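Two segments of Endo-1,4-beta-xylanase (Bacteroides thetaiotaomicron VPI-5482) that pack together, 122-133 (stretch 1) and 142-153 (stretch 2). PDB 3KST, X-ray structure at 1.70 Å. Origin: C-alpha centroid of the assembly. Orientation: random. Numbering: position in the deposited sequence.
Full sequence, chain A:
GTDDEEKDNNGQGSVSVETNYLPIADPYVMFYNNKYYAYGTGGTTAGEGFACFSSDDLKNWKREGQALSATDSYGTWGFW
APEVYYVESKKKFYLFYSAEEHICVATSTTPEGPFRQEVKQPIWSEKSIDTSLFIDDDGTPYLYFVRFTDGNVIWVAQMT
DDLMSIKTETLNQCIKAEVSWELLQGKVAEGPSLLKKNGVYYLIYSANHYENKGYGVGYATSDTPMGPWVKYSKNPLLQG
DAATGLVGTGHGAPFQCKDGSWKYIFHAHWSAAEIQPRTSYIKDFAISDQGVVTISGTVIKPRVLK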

# COMPACT_ATOMS: atom_id res chain seq x y z
N PRO A 122 14.43 -8.10 -10.10
CA PRO A 122 13.16 -8.26 -9.41
C PRO A 122 13.07 -9.64 -8.72
O PRO A 122 13.97 -10.49 -8.88
CB PRO A 122 12.14 -8.13 -10.53
CG PRO A 122 12.82 -8.66 -11.68
CD PRO A 122 14.27 -8.34 -11.55
N ILE A 123 12.00 -9.84 -7.97
CA ILE A 123 11.72 -11.09 -7.20
C ILE A 123 11.50 -12.26 -8.18
O ILE A 123 12.03 -13.35 -7.96
CB ILE A 123 10.47 -10.84 -6.27
CG1 ILE A 123 10.81 -9.83 -5.16
CG2 ILE A 123 9.90 -12.10 -5.65
CD1 ILE A 123 9.56 -9.10 -4.63
N TRP A 124 10.74 -12.01 -9.25
CA TRP A 124 10.50 -12.98 -10.33
C TRP A 124 10.34 -12.23 -11.67
O TRP A 124 10.20 -10.99 -11.68
CB TRP A 124 9.31 -13.89 -9.98
CG TRP A 124 7.93 -13.30 -10.15
CD1 TRP A 124 7.52 -12.00 -9.88
CD2 TRP A 124 6.75 -14.01 -10.51
NE1 TRP A 124 6.20 -11.87 -10.14
CE2 TRP A 124 5.69 -13.09 -10.51
CE3 TRP A 124 6.50 -15.34 -10.90
CZ2 TRP A 124 4.37 -13.46 -10.86
CZ3 TRP A 124 5.20 -15.71 -11.24
CH2 TRP A 124 4.15 -14.77 -11.22
N SER A 125 10.30 -12.97 -12.77
CA SER A 125 10.31 -12.37 -14.12
C SER A 125 9.01 -11.84 -14.70
O SER A 125 9.06 -10.97 -15.58
CB SER A 125 10.92 -13.36 -15.12
OG SER A 125 10.14 -14.53 -15.23
N GLU A 126 7.86 -12.36 -14.25
CA GLU A 126 6.56 -11.91 -14.78
C GLU A 126 6.21 -10.52 -14.28
O GLU A 126 6.37 -10.27 -13.08
CB GLU A 126 5.41 -12.82 -14.37
CG GLU A 126 4.07 -12.50 -15.08
CD GLU A 126 2.96 -13.49 -14.78
OE1 GLU A 126 3.20 -14.72 -14.87
OE2 GLU A 126 1.83 -13.07 -14.44
N LYS A 127 5.68 -9.70 -15.19
CA LYS A 127 5.20 -8.35 -14.86
C LYS A 127 4.20 -8.42 -13.69
O LYS A 127 3.31 -9.27 -13.64
CB LYS A 127 4.54 -7.66 -16.05
CG LYS A 127 5.45 -7.16 -17.14
CD LYS A 127 4.67 -6.34 -18.17
CE LYS A 127 5.47 -6.11 -19.45
NZ LYS A 127 4.78 -5.21 -20.42
N SER A 128 4.38 -7.52 -12.73
CA SER A 128 3.57 -7.52 -11.53
C SER A 128 3.83 -6.25 -10.76
O SER A 128 4.91 -5.70 -10.84
CB SER A 128 3.82 -8.78 -10.63
OG SER A 128 5.17 -9.26 -10.64
N ILE A 129 2.83 -5.84 -9.99
CA ILE A 129 2.93 -4.63 -9.20
C ILE A 129 2.21 -4.75 -7.85
O ILE A 129 1.57 -5.77 -7.53
CB ILE A 129 2.33 -3.43 -9.99
CG1 ILE A 129 0.85 -3.69 -10.34
CG2 ILE A 129 3.17 -3.12 -11.25
CD1 ILE A 129 0.17 -2.53 -11.02
N ASP A 130 2.34 -3.68 -7.05
CA ASP A 130 1.56 -3.53 -5.81
C ASP A 130 1.81 -4.58 -4.70
O ASP A 130 0.90 -5.05 -4.03
CB ASP A 130 0.05 -3.36 -6.11
CG ASP A 130 -0.26 -2.14 -6.94
OD1 ASP A 130 0.66 -1.49 -7.42
OD2 ASP A 130 -1.46 -1.82 -7.06
N THR A 131 3.08 -4.89 -4.51
CA THR A 131 3.53 -5.78 -3.45
C THR A 131 2.99 -5.37 -2.06
O THR A 131 2.98 -4.18 -1.71
CB THR A 131 5.05 -5.75 -3.28
OG1 THR A 131 5.49 -4.39 -3.14
CG2 THR A 131 5.75 -6.40 -4.44
N SER A 132 2.55 -6.35 -1.29
CA SER A 132 2.21 -6.15 0.12
C SER A 132 2.54 -7.46 0.82
O SER A 132 2.04 -8.50 0.40
CB SER A 132 0.75 -5.79 0.34
OG SER A 132 0.58 -5.40 1.70
N LEU A 133 3.42 -7.37 1.83
CA LEU A 133 3.87 -8.51 2.63
C LEU A 133 3.00 -8.73 3.88
O LEU A 133 2.58 -7.78 4.56
CB LEU A 133 5.33 -8.32 3.08
CG LEU A 133 6.03 -9.42 3.91
CD1 LEU A 133 6.27 -10.71 3.09
CD2 LEU A 133 7.33 -8.86 4.43
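Stretch 2 (142-153) YLYFVRFTDGNV

The strongest polar contact is the salt bridge between Arg147 and Glu126. Arg147 NE donates to Glu126 OE2 at 2.8 Å with an N-H...O angle of 166°, and Arg147 NH2 donates to Glu126 OE1 at 3.0 Å and 144°, so the carboxylate meets the guanidinium edge-on, near its plane. One face of that guanidinium is covered by Trp124, whose CH2 lies 3.7 Å from Arg147 NE. A water extends the link: it donates to Glu126 OE2 (2.9 Å) and Lys127 O (2.8 Å) and accepts from Phe148 N (2.8 Å).

The backbones pair as antiparallel strands. The strand that takes in Tyr142 to Arg147 runs in extended conformation against the strand through Ile129 and Leu133, the N-to-C directions 163° apart and the axes approaching to 4.6 Å. Two reciprocal pairs fix the register. Val146 N donates to Ile129 O at 2.8 Å and Ile129 N to Val146 O at 3.2 Å; Tyr144 N donates to Ser132 O and Ser132 N to Tyr144 O, both at 2.8 Å. Three steps along stretch 1 thus match two along stretch 2, which defines a beta bulge; Asp130, within it, has phi/psi of 63/43°. Leu133 and Leu143 then form a non-hydrogen-bonded pair, CA to CA 4.6 Å.

Side chains close the interface on both faces. On the face bearing Ile129, Ser132, Tyr144 and Val146, Ile129 CG1 lies 3.7 Å from Val146 CB and 4.0 Å from Phe148 CZ. On the face of the leucine pair, Leu143 CD1 approaches Leu133 CB at 4.2 Å, while Leu143 CD2 reaches Ile123 CD1 at 3.9 Å and Thr131 CG2 at 4.0 Å. Phe145 CE2 meets Trp124 CZ2 at 3.7 Å, the rings oblique. Within stretch 1, Trp124 NE1 donates to Ser128 OG at 2.9 Å, tethering the indole. Altogether 817 Å² is buried, summed over both stretches.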

# COMPACT_ATOMS: atom_id res chain seq x y z
N TYR A 142 3.95 -14.26 3.36
CA TYR A 142 3.10 -14.24 2.15
C TYR A 142 3.24 -12.89 1.47
O TYR A 142 3.27 -11.87 2.16
CB TYR A 142 1.63 -14.48 2.50
CG TYR A 142 1.39 -15.81 3.13
CD1 TYR A 142 1.23 -16.96 2.36
CD2 TYR A 142 1.33 -15.93 4.53
CE1 TYR A 142 1.00 -18.21 2.96
CE2 TYR A 142 1.10 -17.15 5.13
CZ TYR A 142 0.96 -18.29 4.35
OH TYR A 142 0.72 -19.49 4.98
N LEU A 143 3.34 -12.89 0.14
CA LEU A 143 3.37 -11.67 -0.67
C LEU A 143 2.14 -11.63 -1.56
O LEU A 143 1.87 -12.59 -2.33
CB LEU A 143 4.65 -11.56 -1.53
CG LEU A 143 4.89 -10.18 -2.18
CD1 LEU A 143 5.20 -9.18 -1.08
CD2 LEU A 143 6.08 -10.18 -3.18
N TYR A 144 1.39 -10.53 -1.43
CA TYR A 144 0.23 -10.20 -2.23
C TYR A 144 0.73 -9.23 -3.29
O TYR A 144 1.56 -8.38 -2.99
CB TYR A 144 -0.89 -9.60 -1.38
CG TYR A 144 -1.30 -10.58 -0.31
CD1 TYR A 144 -0.56 -10.68 0.87
CD2 TYR A 144 -2.36 -11.47 -0.51
CE1 TYR A 144 -0.86 -11.65 1.84
CE2 TYR A 144 -2.68 -12.44 0.47
CZ TYR A 144 -1.93 -12.51 1.64
OH TYR A 144 -2.21 -13.44 2.61
N PHE A 145 0.27 -9.41 -4.52
CA PHE A 145 0.71 -8.60 -5.66
C PHE A 145 -0.28 -8.82 -6.79
O PHE A 145 -1.07 -9.77 -6.74
CB PHE A 145 2.14 -8.99 -6.08
CG PHE A 145 2.32 -10.45 -6.36
CD1 PHE A 145 2.64 -11.34 -5.32
CD2 PHE A 145 2.22 -10.96 -7.66
CE1 PHE A 145 2.82 -12.69 -5.55
CE2 PHE A 145 2.40 -12.33 -7.89
CZ PHE A 145 2.71 -13.18 -6.83
N VAL A 146 -0.21 -7.94 -7.79
CA VAL A 146 -1.09 -7.96 -8.96
C VAL A 146 -0.42 -8.62 -10.13
O VAL A 146 0.73 -8.28 -10.43
CB VAL A 146 -1.43 -6.52 -9.43
CG1 VAL A 146 -2.07 -6.49 -10.86
CG2 VAL A 146 -2.33 -5.81 -8.39
N ARG A 147 -1.10 -9.59 -10.76
CA ARG A 147 -0.66 -10.12 -12.05
C ARG A 147 -1.74 -9.67 -13.04
O ARG A 147 -2.93 -9.53 -12.69
CB ARG A 147 -0.57 -11.63 -12.07
CG ARG A 147 0.40 -12.22 -11.07
CD ARG A 147 0.30 -13.73 -11.03
NE ARG A 147 0.67 -14.38 -12.28
CZ ARG A 147 0.40 -15.66 -12.61
NH1 ARG A 147 -0.27 -16.45 -11.78
NH2 ARG A 147 0.80 -16.13 -13.78
N PHE A 148 -1.32 -9.51 -14.28
CA PHE A 148 -2.19 -9.06 -15.37
C PHE A 148 -2.75 -10.29 -16.07
O PHE A 148 -2.45 -10.57 -17.24
CB PHE A 148 -1.42 -8.12 -16.30
CG PHE A 148 -0.70 -7.05 -15.56
CD1 PHE A 148 -1.39 -5.96 -15.05
CD2 PHE A 148 0.67 -7.14 -15.34
CE1 PHE A 148 -0.72 -4.96 -14.35
CE2 PHE A 148 1.34 -6.16 -14.64
CZ PHE A 148 0.65 -5.07 -14.14
N THR A 149 -3.57 -11.04 -15.34
CA THR A 149 -4.13 -12.31 -15.81
C THR A 149 -5.56 -12.23 -16.30
O THR A 149 -5.96 -13.05 -17.12
CB THR A 149 -4.04 -13.38 -14.71
OG1 THR A 149 -4.64 -12.91 -13.48
CG2 THR A 149 -2.56 -13.74 -14.45
N ASP A 150 -6.33 -11.26 -15.80
CA ASP A 150 -7.74 -11.07 -16.22
C ASP A 150 -8.11 -9.71 -15.67
O ASP A 150 -8.86 -9.57 -14.69
CB ASP A 150 -8.63 -12.17 -15.65
CG ASP A 150 -10.04 -12.13 -16.21
OD1 ASP A 150 -10.37 -11.26 -17.05
OD2 ASP A 150 -10.81 -13.04 -15.84
N GLY A 151 -7.54 -8.73 -16.36
CA GLY A 151 -7.43 -7.38 -15.86
C GLY A 151 -6.31 -7.44 -14.84
O GLY A 151 -5.48 -8.41 -14.79
N ASN A 152 -6.24 -6.41 -13.99
CA ASN A 152 -5.35 -6.47 -12.84
C ASN A 152 -6.03 -7.36 -11.80
O ASN A 152 -7.14 -7.04 -11.36
CB ASN A 152 -5.12 -5.09 -12.22
CG ASN A 152 -4.32 -4.15 -13.08
OD1 ASN A 152 -4.10 -4.34 -14.29
ND2 ASN A 152 -3.84 -3.08 -12.44
N VAL A 153 -5.37 -8.47 -11.45
CA VAL A 153 -5.86 -9.45 -10.46
C VAL A 153 -4.86 -9.61 -9.32
O VAL A 153 -3.65 -9.73 -9.55
CB VAL A 153 -6.13 -10.80 -11.14
CG1 VAL A 153 -6.65 -11.86 -10.13
CG2 VAL A 153 -7.14 -10.59 -12.24
O HOH W 1 1.22 -10.36 -15.09